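Local coordinates for pyridine nucleotide-disulfide oxidoreductase-like protein (Myceliophthora thermophila, PDB 5MQ6) that catalyses Baeyer-Villiger oxidation with FAD and NADPH, inserting one oxygen atom beside the carbonyl of ketones, particularly polycyclic ones, to give esters or lactones, at residues E58-V62 / W123-Y127; V62-N68 / L178-N182; G87-L91 / L160-A164. One frame throughout, in Å; residues are numbered along the deposited sequence.

Interaction 1. Residues E58-V62 / W123-Y127. With FAD (flavin-adenine dinucleotide), chain B.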
# COMPACT_ATOMS: atom_id res chain seq x y z
N GLU A 58 0.48 8.83 -17.00
CA GLU A 58 1.66 8.30 -17.65
C GLU A 58 2.86 8.54 -16.82
O GLU A 58 2.89 9.42 -15.98
CB GLU A 58 1.87 8.90 -19.08
CG GLU A 58 0.76 8.51 -20.08
CD GLU A 58 0.67 6.99 -20.41
OE1 GLU A 58 1.72 6.35 -20.75
OE2 GLU A 58 -0.46 6.42 -20.34
N ASP A 59 3.91 7.78 -17.12
CA ASP A 59 5.17 7.77 -16.38
C ASP A 59 5.97 8.98 -16.78
O ASP A 59 6.41 9.02 -17.89
CB ASP A 59 5.93 6.54 -16.76
CG ASP A 59 7.23 6.35 -16.01
OD1 ASP A 59 7.78 7.32 -15.42
OD2 ASP A 59 7.71 5.18 -15.98
N PRO A 60 6.21 9.94 -15.85
CA PRO A 60 7.01 11.09 -16.21
C PRO A 60 8.46 10.87 -16.25
O PRO A 60 9.17 11.79 -16.63
CB PRO A 60 6.81 12.06 -15.01
CG PRO A 60 5.79 11.47 -14.13
CD PRO A 60 5.71 10.02 -14.47
N TRP A 61 8.94 9.78 -15.68
CA TRP A 61 10.34 9.68 -15.41
C TRP A 61 11.06 8.80 -16.41
O TRP A 61 12.30 8.76 -16.44
CB TRP A 61 10.52 9.04 -14.05
CG TRP A 61 9.55 9.52 -13.05
CD1 TRP A 61 8.58 8.78 -12.40
CD2 TRP A 61 9.41 10.87 -12.62
NE1 TRP A 61 7.87 9.61 -11.56
CE2 TRP A 61 8.35 10.89 -11.67
CE3 TRP A 61 10.10 12.07 -12.90
CZ2 TRP A 61 7.92 12.07 -11.04
CZ3 TRP A 61 9.67 13.24 -12.24
CH2 TRP A 61 8.60 13.23 -11.33
N VAL A 62 10.34 8.02 -17.17
CA VAL A 62 11.00 6.99 -18.04
C VAL A 62 11.82 7.58 -19.19
O VAL A 62 11.40 8.49 -19.84
CB VAL A 62 9.98 5.93 -18.52
CG1 VAL A 62 8.83 6.53 -19.33
CG2 VAL A 62 10.68 4.79 -19.23
N TRP A 123 9.61 4.43 -7.61
CA TRP A 123 9.80 4.82 -9.00
C TRP A 123 8.75 5.90 -9.33
O TRP A 123 9.07 6.93 -9.84
CB TRP A 123 9.61 3.64 -10.01
CG TRP A 123 9.64 4.14 -11.38
CD1 TRP A 123 8.56 4.60 -12.10
CD2 TRP A 123 10.80 4.37 -12.20
NE1 TRP A 123 9.01 5.11 -13.31
CE2 TRP A 123 10.37 5.01 -13.38
CE3 TRP A 123 12.15 4.16 -12.03
CZ2 TRP A 123 11.23 5.32 -14.46
CZ3 TRP A 123 13.04 4.47 -13.10
CH2 TRP A 123 12.55 5.08 -14.28
N TRP A 124 7.48 5.62 -9.07
CA TRP A 124 6.40 6.50 -9.49
C TRP A 124 6.28 7.82 -8.73
O TRP A 124 6.14 8.87 -9.32
CB TRP A 124 5.11 5.76 -9.41
CG TRP A 124 4.93 4.56 -10.28
CD1 TRP A 124 4.91 3.28 -9.88
CD2 TRP A 124 4.55 4.53 -11.68
NE1 TRP A 124 4.63 2.45 -10.93
CE2 TRP A 124 4.38 3.20 -12.04
CE3 TRP A 124 4.37 5.50 -12.64
CZ2 TRP A 124 4.07 2.81 -13.33
CZ3 TRP A 124 4.02 5.10 -13.94
CH2 TRP A 124 3.87 3.77 -14.25
N ASN A 125 6.39 7.75 -7.42
CA ASN A 125 6.17 8.87 -6.53
C ASN A 125 7.47 9.51 -6.29
O ASN A 125 8.44 8.89 -5.74
CB ASN A 125 5.53 8.40 -5.21
CG ASN A 125 4.21 7.69 -5.44
OD1 ASN A 125 3.22 8.32 -5.64
ND2 ASN A 125 4.20 6.36 -5.42
N ARG A 126 7.58 10.75 -6.75
CA ARG A 126 8.80 11.52 -6.48
C ARG A 126 8.44 12.98 -6.17
O ARG A 126 9.22 13.89 -6.44
CB ARG A 126 9.76 11.42 -7.69
CG ARG A 126 9.89 10.05 -8.36
CD ARG A 126 11.07 10.09 -9.30
NE ARG A 126 11.09 8.86 -10.08
CZ ARG A 126 12.11 8.44 -10.85
NH1 ARG A 126 13.19 9.16 -10.97
NH2 ARG A 126 12.01 7.29 -11.54
N TYR A 127 7.26 13.18 -5.57
CA TYR A 127 6.73 14.52 -5.35
C TYR A 127 7.61 15.20 -4.29
O TYR A 127 8.38 14.53 -3.63
CB TYR A 127 5.25 14.44 -4.98
CG TYR A 127 4.94 13.66 -3.73
CD1 TYR A 127 5.25 14.20 -2.48
CD2 TYR A 127 4.36 12.40 -3.78
CE1 TYR A 127 4.94 13.54 -1.30
CE2 TYR A 127 4.05 11.73 -2.60
CZ TYR A 127 4.37 12.32 -1.35
OH TYR A 127 4.12 11.72 -0.18
PA FAD B . 4.69 -1.55 -5.46
O1A FAD B . 3.35 -0.92 -5.64
O2A FAD B . 5.84 -0.79 -4.84
O5B FAD B . 5.19 -2.07 -6.89
C5B FAD B . 4.32 -2.80 -7.70
C4B FAD B . 4.58 -2.42 -9.14
O4B FAD B . 3.84 -3.34 -9.96
C3B FAD B . 4.14 -1.01 -9.55
O3B FAD B . 5.14 -0.41 -10.33
C2B FAD B . 2.91 -1.26 -10.38
O2B FAD B . 2.71 -0.26 -11.36
C1B FAD B . 3.22 -2.61 -10.98
N9A FAD B . 2.05 -3.30 -11.46
C8A FAD B . 0.90 -3.54 -10.76
N7A FAD B . 0.05 -4.16 -11.57
C5A FAD B . 0.59 -4.31 -12.80
C6A FAD B . 0.15 -4.93 -14.06
N6A FAD B . -1.02 -5.48 -14.28
N1A FAD B . 1.07 -4.91 -14.99
C2A FAD B . 2.29 -4.34 -14.85
N3A FAD B . 2.77 -3.76 -13.78
C4A FAD B . 1.91 -3.71 -12.72
N1 FAD B . 4.40 1.47 3.16
C2 FAD B . 5.13 1.34 4.31
O2 FAD B . 5.15 0.27 4.91
N3 FAD B . 5.83 2.37 4.80
C4 FAD B . 5.82 3.55 4.17
O4 FAD B . 6.48 4.45 4.66
C4X FAD B . 5.07 3.80 2.92
N5 FAD B . 5.01 5.01 2.26
C5X FAD B . 4.27 5.08 1.12
C6 FAD B . 4.18 6.36 0.39
C7 FAD B . 3.34 6.34 -0.83
C7M FAD B . 3.18 7.59 -1.67
C8 FAD B . 2.61 5.12 -1.29
C8M FAD B . 1.75 5.09 -2.55
C9 FAD B . 2.72 3.95 -0.57
C9A FAD B . 3.51 3.89 0.61
N10 FAD B . 3.56 2.67 1.31
C10 FAD B . 4.35 2.61 2.46
C1' FAD B . 2.89 1.44 0.83
C2' FAD B . 3.84 0.86 -0.30
O2' FAD B . 3.07 0.62 -1.48
C3' FAD B . 4.65 -0.42 0.11
O3' FAD B . 5.46 -0.11 1.25
C4' FAD B . 5.66 -0.98 -0.91
O4' FAD B . 6.48 0.04 -1.63
C5' FAD B . 4.94 -1.92 -1.90
O5' FAD B . 5.97 -2.72 -2.56
P FAD B . 5.37 -3.70 -3.70
O1P FAD B . 6.62 -4.08 -4.58
O2P FAD B . 4.51 -4.74 -2.96
O3P FAD B . 4.28 -2.80 -4.53
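Trp123, on the last turn of helix 121-124, meets the loop 58-62 with both its indole and its carbonyl. Its NE1 donates to Asp59 OD2 at 3.0 Å. The same carboxylate holds its own loop in shape: Asp59 OD1 accepts from Trp61 N at 2.7 Å, an Asx turn, with Trp61 directed toward the helix end. Trp61 then points the edge of its indole at the face of Trp123, a T-shaped pair with five-membered-ring centroids 5.4 Å apart and planes at 77°. Trp124 is engaged by its carbonyl, its ring and its indole nitrogen. Its carbonyl O receives Trp61 NE1 at 2.9 Å, at the point where the chain leaves the helix, while its ring passes Asp59, with Asp59 CB 3.7 Å from Trp124 CZ3. On the cofactor side Trp124 NE1 donates to FAD O3B at 3.0 Å, with a weak second bond to FAD O2B. Asn125, the first residue off the helix, turns from the loop and lies by the flavin methyl, its CG 3.9 Å from FAD C7M. Arg126 doubles back: its NE donates to Trp123 O at 2.8 Å, and this hold lays the guanidinium flat on Trp61, CZ 3.9 Å from the centroid of the indole five-membered ring, a cation-pi stack extended by a CH-pi contact from CD. Tyr127 faces elsewhere, its OH hydrogen-bonded to Gln283. The loop thus backs the helix whose Trp124 binds the adenosine ribose of FAD, in the dinucleotide site of a flavin-dependent Baeyer-Villiger monooxygenase.

Interaction 2. Residues V62-N68 / L178-N182. With FAD (flavin-adenine dinucleotide), chain B.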
# COMPACT_ATOMS: atom_id res chain seq x y z
N VAL A 62 10.34 8.02 -17.17
CA VAL A 62 11.00 6.99 -18.04
C VAL A 62 11.82 7.58 -19.19
O VAL A 62 11.40 8.49 -19.84
CB VAL A 62 9.98 5.93 -18.52
CG1 VAL A 62 8.83 6.53 -19.33
CG2 VAL A 62 10.68 4.79 -19.23
N ASP A 63 13.02 7.09 -19.38
CA ASP A 63 13.84 7.44 -20.49
C ASP A 63 13.62 6.41 -21.64
O ASP A 63 14.30 5.39 -21.71
CB ASP A 63 15.26 7.42 -20.02
CG ASP A 63 16.22 7.85 -21.07
OD1 ASP A 63 15.81 8.07 -22.27
OD2 ASP A 63 17.43 7.92 -20.69
N HIS A 64 12.69 6.72 -22.52
CA HIS A 64 12.31 5.82 -23.59
C HIS A 64 13.45 5.53 -24.57
O HIS A 64 13.62 4.42 -25.02
CB HIS A 64 11.14 6.39 -24.35
CG HIS A 64 9.85 6.39 -23.59
ND1 HIS A 64 9.15 5.24 -23.26
CD2 HIS A 64 9.10 7.42 -23.16
CE1 HIS A 64 8.04 5.55 -22.63
NE2 HIS A 64 7.98 6.86 -22.56
N ALA A 65 14.24 6.54 -24.90
CA ALA A 65 15.45 6.37 -25.72
C ALA A 65 16.34 5.31 -25.16
O ALA A 65 16.73 4.37 -25.86
CB ALA A 65 16.23 7.69 -25.81
N ALA A 66 16.68 5.46 -23.89
CA ALA A 66 17.55 4.46 -23.22
C ALA A 66 17.00 3.04 -23.29
O ALA A 66 17.75 2.09 -23.53
CB ALA A 66 17.72 4.81 -21.76
N LEU A 67 15.70 2.92 -22.99
CA LEU A 67 15.05 1.57 -23.02
C LEU A 67 14.91 1.01 -24.43
O LEU A 67 15.20 -0.11 -24.68
CB LEU A 67 13.71 1.60 -22.33
CG LEU A 67 13.78 1.27 -20.83
CD1 LEU A 67 14.92 1.85 -20.14
CD2 LEU A 67 12.56 1.81 -20.22
N ASN A 68 14.39 1.82 -25.34
CA ASN A 68 14.34 1.45 -26.75
C ASN A 68 15.69 1.01 -27.38
O ASN A 68 15.70 0.31 -28.36
CB ASN A 68 13.72 2.58 -27.51
CG ASN A 68 12.25 2.64 -27.27
OD1 ASN A 68 11.70 1.78 -26.56
ND2 ASN A 68 11.59 3.63 -27.85
N LEU A 178 11.60 -6.37 -17.66
CA LEU A 178 10.89 -5.80 -18.71
C LEU A 178 10.02 -4.67 -18.15
O LEU A 178 9.05 -4.89 -17.42
CB LEU A 178 10.08 -6.88 -19.40
CG LEU A 178 9.08 -6.39 -20.42
CD1 LEU A 178 9.81 -5.69 -21.62
CD2 LEU A 178 8.21 -7.55 -20.82
N PHE A 179 10.34 -3.44 -18.53
CA PHE A 179 9.64 -2.25 -17.98
C PHE A 179 8.65 -1.70 -19.00
O PHE A 179 8.53 -2.23 -20.14
CB PHE A 179 10.68 -1.18 -17.54
CG PHE A 179 11.51 -1.60 -16.42
CD1 PHE A 179 10.94 -1.88 -15.19
CD2 PHE A 179 12.86 -1.79 -16.58
CE1 PHE A 179 11.71 -2.31 -14.11
CE2 PHE A 179 13.61 -2.18 -15.53
CZ PHE A 179 13.03 -2.46 -14.28
N ARG A 180 7.93 -0.66 -18.59
CA ARG A 180 6.91 -0.04 -19.42
C ARG A 180 5.84 -1.02 -19.86
O ARG A 180 5.14 -0.77 -20.86
CB ARG A 180 7.52 0.63 -20.67
CG ARG A 180 8.63 1.61 -20.33
CD ARG A 180 9.26 2.20 -21.60
NE ARG A 180 9.94 1.19 -22.40
CZ ARG A 180 10.50 1.40 -23.58
NH1 ARG A 180 10.55 2.60 -24.08
NH2 ARG A 180 11.06 0.42 -24.26
N SER A 181 5.69 -2.13 -19.16
CA SER A 181 4.83 -3.17 -19.64
C SER A 181 3.62 -3.44 -18.74
O SER A 181 3.77 -3.78 -17.56
CB SER A 181 5.66 -4.41 -19.84
OG SER A 181 6.61 -4.19 -20.83
N ASN A 182 2.44 -3.41 -19.32
CA ASN A 182 1.23 -3.75 -18.65
C ASN A 182 0.85 -5.17 -18.91
O ASN A 182 0.61 -5.58 -20.05
CB ASN A 182 0.10 -2.81 -19.09
CG ASN A 182 -1.22 -3.09 -18.36
OD1 ASN A 182 -1.27 -3.42 -17.15
ND2 ASN A 182 -2.31 -2.93 -19.09
PA FAD B . 4.69 -1.55 -5.46
O1A FAD B . 3.35 -0.92 -5.64
O2A FAD B . 5.84 -0.79 -4.84
O5B FAD B . 5.19 -2.07 -6.89
C5B FAD B . 4.32 -2.80 -7.70
C4B FAD B . 4.58 -2.42 -9.14
O4B FAD B . 3.84 -3.34 -9.96
C3B FAD B . 4.14 -1.01 -9.55
O3B FAD B . 5.14 -0.41 -10.33
C2B FAD B . 2.91 -1.26 -10.38
O2B FAD B . 2.71 -0.26 -11.36
C1B FAD B . 3.22 -2.61 -10.98
N9A FAD B . 2.05 -3.30 -11.46
C8A FAD B . 0.90 -3.54 -10.76
N7A FAD B . 0.05 -4.16 -11.57
C5A FAD B . 0.59 -4.31 -12.80
C6A FAD B . 0.15 -4.93 -14.06
N6A FAD B . -1.02 -5.48 -14.28
N1A FAD B . 1.07 -4.91 -14.99
C2A FAD B . 2.29 -4.34 -14.85
N3A FAD B . 2.77 -3.76 -13.78
C4A FAD B . 1.91 -3.71 -12.72
N1 FAD B . 4.40 1.47 3.16
C2 FAD B . 5.13 1.34 4.31
O2 FAD B . 5.15 0.27 4.91
N3 FAD B . 5.83 2.37 4.80
C4 FAD B . 5.82 3.55 4.17
O4 FAD B . 6.48 4.45 4.66
C4X FAD B . 5.07 3.80 2.92
N5 FAD B . 5.01 5.01 2.26
C5X FAD B . 4.27 5.08 1.12
C6 FAD B . 4.18 6.36 0.39
C7 FAD B . 3.34 6.34 -0.83
C7M FAD B . 3.18 7.59 -1.67
C8 FAD B . 2.61 5.12 -1.29
C8M FAD B . 1.75 5.09 -2.55
C9 FAD B . 2.72 3.95 -0.57
C9A FAD B . 3.51 3.89 0.61
N10 FAD B . 3.56 2.67 1.31
C10 FAD B . 4.35 2.61 2.46
C1' FAD B . 2.89 1.44 0.83
C2' FAD B . 3.84 0.86 -0.30
O2' FAD B . 3.07 0.62 -1.48
C3' FAD B . 4.65 -0.42 0.11
O3' FAD B . 5.46 -0.11 1.25
C4' FAD B . 5.66 -0.98 -0.91
O4' FAD B . 6.48 0.04 -1.63
C5' FAD B . 4.94 -1.92 -1.90
O5' FAD B . 5.97 -2.72 -2.56
P FAD B . 5.37 -3.70 -3.70
O1P FAD B . 6.62 -4.08 -4.58
O2P FAD B . 4.51 -4.74 -2.96
O3P FAD B . 4.28 -2.80 -4.53
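Arg180 extends from its loop toward helix 64-68, and the face of its guanidinium lies against Leu67, with Leu67 CB 3.5 Å from Arg180 CZ. The edge of the same group carries the hydrogen bonds. Arg180 NH1 donates to His64 ND1 at 3.1 Å, so this imidazole nitrogen acts as an acceptor; Asn68 OD1 takes both Arg180 NH2 at 2.7 Å and Arg180 NH1 at 2.9 Å. His64 and Asn68 are one helical turn apart, joined by the backbone bond from Asn68 N to His64 O at 2.7 Å, which brings their acceptors to the same guanidinium. Asp63 starts the helix as N-cap, its OD1 accepting from Ala66 N at 3.2 Å. The aliphatic part of the arginine is covered as well: Val62 CG2 sits 3.8 Å from Arg180 CD. Separately, Leu67 CD2 touches Phe179 CB at 4.4 Å. Arg180 has positive phi (57°) in the turn between strand 177-178 and strand 181-189, where Ser181 OG donates to Phe179 O at 2.8 Å. Beyond it, Ser181 O lies 3.1 Å from FAD C2A, so the strand running on from the turn borders the adenine. The helix packs on the surface over this turn, which joins strand 177-178, paired in parallel with strand 109-112, to strand 181-189, antiparallel to strand 194-201; Asn68 ND2 bonds on to Arg203 O just past that last strand.

Interaction 3. Residues G87-L91 / L160-A164. With FAD (flavin-adenine dinucleotide), chain B.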
# COMPACT_ATOMS: atom_id res chain seq x y z
N GLY A 87 9.02 -3.42 -7.69
CA GLY A 87 9.22 -2.65 -6.48
C GLY A 87 9.95 -3.50 -5.44
O GLY A 87 10.52 -4.55 -5.77
N TYR A 88 9.95 -3.04 -4.18
CA TYR A 88 10.61 -3.78 -3.09
C TYR A 88 10.07 -5.20 -2.96
O TYR A 88 10.82 -6.12 -2.66
CB TYR A 88 10.50 -3.07 -1.74
CG TYR A 88 11.37 -1.85 -1.59
CD1 TYR A 88 12.54 -1.67 -2.33
CD2 TYR A 88 11.06 -0.87 -0.65
CE1 TYR A 88 13.33 -0.50 -2.15
CE2 TYR A 88 11.86 0.22 -0.47
CZ TYR A 88 13.00 0.41 -1.21
OH TYR A 88 13.80 1.49 -0.96
N GLY A 89 8.80 -5.38 -3.19
CA GLY A 89 8.25 -6.72 -3.15
C GLY A 89 8.78 -7.68 -4.18
O GLY A 89 9.19 -8.77 -3.86
N GLY A 90 8.71 -7.31 -5.45
CA GLY A 90 9.28 -8.14 -6.47
C GLY A 90 10.76 -8.33 -6.36
O GLY A 90 11.29 -9.42 -6.67
N LEU A 91 11.47 -7.27 -5.96
CA LEU A 91 12.89 -7.43 -5.68
C LEU A 91 13.16 -8.49 -4.59
O LEU A 91 14.07 -9.29 -4.75
CB LEU A 91 13.54 -6.12 -5.31
CG LEU A 91 13.69 -5.09 -6.44
CD1 LEU A 91 14.00 -3.77 -5.77
CD2 LEU A 91 14.79 -5.56 -7.38
N LEU A 160 15.28 6.11 -1.39
CA LEU A 160 14.48 4.91 -1.51
C LEU A 160 14.57 4.27 -2.87
O LEU A 160 14.70 3.04 -3.00
CB LEU A 160 13.00 5.11 -1.12
CG LEU A 160 12.92 5.33 0.38
CD1 LEU A 160 11.63 5.99 0.78
CD2 LEU A 160 13.14 4.13 1.16
N LEU A 161 14.50 5.12 -3.86
CA LEU A 161 14.67 4.69 -5.23
C LEU A 161 16.12 4.16 -5.50
O LEU A 161 16.32 3.06 -6.11
CB LEU A 161 14.26 5.81 -6.14
CG LEU A 161 14.47 5.63 -7.63
CD1 LEU A 161 13.60 4.47 -8.09
CD2 LEU A 161 13.97 6.86 -8.41
N GLU A 162 17.11 4.90 -5.00
CA GLU A 162 18.46 4.48 -5.18
C GLU A 162 18.69 3.08 -4.53
O GLU A 162 19.43 2.25 -5.05
CB GLU A 162 19.42 5.57 -4.67
CG GLU A 162 20.86 5.11 -4.42
CD GLU A 162 21.68 6.20 -3.69
OE1 GLU A 162 22.06 6.07 -2.50
OE2 GLU A 162 21.91 7.24 -4.31
N HIS A 163 18.04 2.81 -3.40
CA HIS A 163 18.21 1.53 -2.75
C HIS A 163 17.63 0.36 -3.58
O HIS A 163 18.25 -0.72 -3.60
CB HIS A 163 17.62 1.55 -1.38
CG HIS A 163 17.89 0.30 -0.61
ND1 HIS A 163 19.17 -0.10 -0.24
CD2 HIS A 163 17.04 -0.59 -0.05
CE1 HIS A 163 19.10 -1.18 0.50
NE2 HIS A 163 17.83 -1.50 0.65
N ALA A 164 16.49 0.60 -4.19
CA ALA A 164 15.92 -0.32 -5.17
C ALA A 164 16.96 -0.66 -6.27
O ALA A 164 17.18 -1.84 -6.61
CB ALA A 164 14.68 0.34 -5.79
PA FAD B . 4.69 -1.55 -5.46
O1A FAD B . 3.35 -0.92 -5.64
O2A FAD B . 5.84 -0.79 -4.84
O5B FAD B . 5.19 -2.07 -6.89
C5B FAD B . 4.32 -2.80 -7.70
C4B FAD B . 4.58 -2.42 -9.14
O4B FAD B . 3.84 -3.34 -9.96
C3B FAD B . 4.14 -1.01 -9.55
O3B FAD B . 5.14 -0.41 -10.33
C2B FAD B . 2.91 -1.26 -10.38
O2B FAD B . 2.71 -0.26 -11.36
C1B FAD B . 3.22 -2.61 -10.98
N9A FAD B . 2.05 -3.30 -11.46
C8A FAD B . 0.90 -3.54 -10.76
N7A FAD B . 0.05 -4.16 -11.57
C5A FAD B . 0.59 -4.31 -12.80
C6A FAD B . 0.15 -4.93 -14.06
N6A FAD B . -1.02 -5.48 -14.28
N1A FAD B . 1.07 -4.91 -14.99
C2A FAD B . 2.29 -4.34 -14.85
N3A FAD B . 2.77 -3.76 -13.78
C4A FAD B . 1.91 -3.71 -12.72
N1 FAD B . 4.40 1.47 3.16
C2 FAD B . 5.13 1.34 4.31
O2 FAD B . 5.15 0.27 4.91
N3 FAD B . 5.83 2.37 4.80
C4 FAD B . 5.82 3.55 4.17
O4 FAD B . 6.48 4.45 4.66
C4X FAD B . 5.07 3.80 2.92
N5 FAD B . 5.01 5.01 2.26
C5X FAD B . 4.27 5.08 1.12
C6 FAD B . 4.18 6.36 0.39
C7 FAD B . 3.34 6.34 -0.83
C7M FAD B . 3.18 7.59 -1.67
C8 FAD B . 2.61 5.12 -1.29
C8M FAD B . 1.75 5.09 -2.55
C9 FAD B . 2.72 3.95 -0.57
C9A FAD B . 3.51 3.89 0.61
N10 FAD B . 3.56 2.67 1.31
C10 FAD B . 4.35 2.61 2.46
C1' FAD B . 2.89 1.44 0.83
C2' FAD B . 3.84 0.86 -0.30
O2' FAD B . 3.07 0.62 -1.48
C3' FAD B . 4.65 -0.42 0.11
O3' FAD B . 5.46 -0.11 1.25
C4' FAD B . 5.66 -0.98 -0.91
O4' FAD B . 6.48 0.04 -1.63
C5' FAD B . 4.94 -1.92 -1.90
O5' FAD B . 5.97 -2.72 -2.56
P FAD B . 5.37 -3.70 -3.70
O1P FAD B . 6.62 -4.08 -4.58
O2P FAD B . 4.51 -4.74 -2.96
O3P FAD B . 4.28 -2.80 -4.53
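Polar contact between the helices is slight: Tyr88 OH meets Leu160 O at 2.7 Å, a weak hydrogen bond to a carbonyl that also accepts from Ala164 N in its own helix. Apolar packing does the rest. Tyr88 CE1 lies 4.0 Å from Ala164 CB, and Leu91 CD1, one turn further along helix 88-99, lies 4.2 Å from the same methyl, so the small Ala164 lets the two helices come close, with the CA atoms of Tyr88 and Ala164 6.7 Å apart. His163 CB borders Tyr88 OH at 3.8 Å, while its NE2 bonds to Pro141 O. Cofactor contact comes from the backbone: Gly89 N donates to FAD O1P at 2.9 Å, and side chains at Gly87 or Gly89 would collide with that oxygen. Gly87, at the N-cap, and Gly90 fit a GxGxxG sequence, consistent with the glycine-rich turn of a Rossmann-type dinucleotide fold, which brings the start of a helix to the FAD pyrophosphate.

From the N terminus, the loop 58-62 and the helix 64-68 that follows it come first, sharing Val62 between interactions 1 and 2. Interaction 1 closes a loop when the chain reaches 123-127; interaction 2 closes a longer one at 178-182, and interactions 1 and 2 cross. Interaction 3, between 87-91 and 160-164, nests inside the loop of interaction 2 but crosses that of interaction 1. Interactions 1 and 3 also touch: Arg126 CZ is 3.4 Å from Leu161 CD2. Interactions 2 and 3 stay about 7 Å apart at their nearest atoms. Together they tie the early loop and helix 64-68 to helix 121-124 and strand 181-189, and helix 88-99 to helix 157-170, around the FAD.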